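PDB 2G2Q: glutaredoxin-2 from Vaccinia virus, which passes disulfide bonds on to virion membrane proteins in the poxvirus cytoplasmic oxidation pathway needed for virion morphogenesis and replication. Local coordinates for residues A[105-108]-A[109-112]. Residues are numbered along the deposited sequence; the frame is centred on the assembly and turned at random.
Sequences EILK and SEIE
Ser109 reaches back one turn to Glu105 in helix 104-113, the last helix of this thioredoxin-fold protein. Its hydroxyl OG donates to Glu105 O at 2.9 Å, and its own backbone N gives a longer bond to the same oxygen, 3.3 Å, from above the carbonyl plane, so two donors of one residue grip a single acceptor. A chi1 of -55° swings the hydroxyl away from Ser109's own carbonyl carbon to the side of its N, within reach of Glu105 O. The next three i to i+4 bonds are regular: Glu110 N to Ile106 O, Ile111 N to Leu107 O and Glu112 N to Lys108 O.

Apolar packing is on the buried side, where Leu107 CG meets Ile111 CD1 at 3.9 Å as the two side chains cross; Ile88, from a loop, packs on Leu107, and Tyr30 of strand 30-36 on Ile111. Ile106 and Glu110 run side by side, the methyl CG2 of Ile106 lying 3.7 Å from the carboxylate carbon CD of Glu110.

On the charged side, the extended Lys108 slants across Glu112. Lys108 NZ stays 4.5 Å from Glu112 OE1, too far for a salt bridge, and the closest approach of the two side chains is made by the lysine methylene CE, 3.5 Å from that same OE1.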
loop_
_atom_site.group_PDB
_atom_site.type_symbol
_atom_site.label_atom_id
_atom_site.label_comp_id
_atom_site.label_asym_id
_atom_site.label_seq_id
_atom_site.Cartn_x
_atom_site.Cartn_y
_atom_site.Cartn_z
ATOM N N GLU A 105 2.316 15.055 3.151
ATOM C CA GLU A 105 1.344 15.799 3.937
ATOM C C GLU A 105 -0.084 15.262 3.760
ATOM O O GLU A 105 -0.863 15.246 4.714
ATOM C CB GLU A 105 1.444 17.304 3.641
ATOM C CG GLU A 105 2.871 17.894 3.827
ATOM C CD GLU A 105 3.357 17.913 5.287
ATOM O OE1 GLU A 105 3.259 16.875 5.994
ATOM O OE2 GLU A 105 3.851 18.976 5.728
ATOM N N ILE A 106 -0.414 14.799 2.555
ATOM C CA ILE A 106 -1.725 14.190 2.318
ATOM C C ILE A 106 -1.763 12.779 2.900
ATOM O O ILE A 106 -2.774 12.361 3.475
ATOM C CB ILE A 106 -2.120 14.189 0.815
ATOM C CG1 ILE A 106 -2.212 15.629 0.285
ATOM C CG2 ILE A 106 -3.447 13.461 0.594
ATOM C CD1 ILE A 106 -2.321 15.725 -1.246
ATOM N N LEU A 107 -0.652 12.061 2.767
ATOM C CA LEU A 107 -0.553 10.720 3.311
ATOM C C LEU A 107 -0.672 10.750 4.842
ATOM O O LEU A 107 -1.401 9.948 5.421
ATOM C CB LEU A 107 0.738 10.027 2.856
ATOM C CG LEU A 107 0.911 8.586 3.332
ATOM C CD1 LEU A 107 -0.226 7.661 2.853
ATOM C CD2 LEU A 107 2.249 8.037 2.907
ATOM N N LYS A 108 0.026 11.690 5.483
ATOM C CA LYS A 108 -0.084 11.857 6.923
ATOM C C LYS A 108 -1.544 12.062 7.351
ATOM O O LYS A 108 -2.037 11.348 8.238
ATOM C CB LYS A 108 0.804 12.995 7.438
ATOM C CG LYS A 108 0.901 12.996 8.969
ATOM C CD LYS A 108 1.783 14.112 9.557
ATOM C CE LYS A 108 1.987 13.863 11.069
ATOM N NZ LYS A 108 3.006 14.747 11.728
ATOM N N SER A 109 -2.223 13.023 6.717
ATOM C CA SER A 109 -3.643 13.290 6.975
ATOM C C SER A 109 -4.491 12.031 6.849
ATOM O O SER A 109 -5.283 11.734 7.746
ATOM C CB SER A 109 -4.214 14.336 6.010
ATOM O OG SER A 109 -3.477 15.538 6.023
ATOM N N GLU A 110 -4.337 11.315 5.731
ATOM C CA GLU A 110 -5.158 10.143 5.445
ATOM C C GLU A 110 -4.944 9.042 6.488
ATOM O O GLU A 110 -5.899 8.351 6.888
ATOM C CB GLU A 110 -4.885 9.617 4.031
ATOM C CG GLU A 110 -5.242 10.634 2.920
ATOM C CD GLU A 110 -4.821 10.175 1.515
ATOM O OE1 GLU A 110 -5.618 10.347 0.566
ATOM O OE2 GLU A 110 -3.697 9.641 1.353
ATOM N N ILE A 111 -3.692 8.878 6.918
ATOM C CA ILE A 111 -3.350 7.898 7.943
ATOM C C ILE A 111 -3.957 8.320 9.286
ATOM O O ILE A 111 -4.427 7.494 10.062
ATOM C CB ILE A 111 -1.816 7.758 8.104
ATOM C CG1 ILE A 111 -1.218 7.017 6.918
ATOM C CG2 ILE A 111 -1.456 7.042 9.420
ATOM C CD1 ILE A 111 0.302 7.155 6.870
ATOM N N GLU A 112 -3.941 9.615 9.553
ATOM C CA GLU A 112 -4.401 10.090 10.835
ATOM C C GLU A 112 -5.916 10.061 10.993
ATOM O O GLU A 112 -6.402 9.860 12.092
ATOM C CB GLU A 112 -3.790 11.456 11.158
ATOM C CG GLU A 112 -2.318 11.314 11.566
ATOM C CD GLU A 112 -1.654 12.631 11.889
ATOM O OE1 GLU A 112 -0.803 12.647 12.806
ATOM O OE2 GLU A 112 -1.979 13.656 11.237
#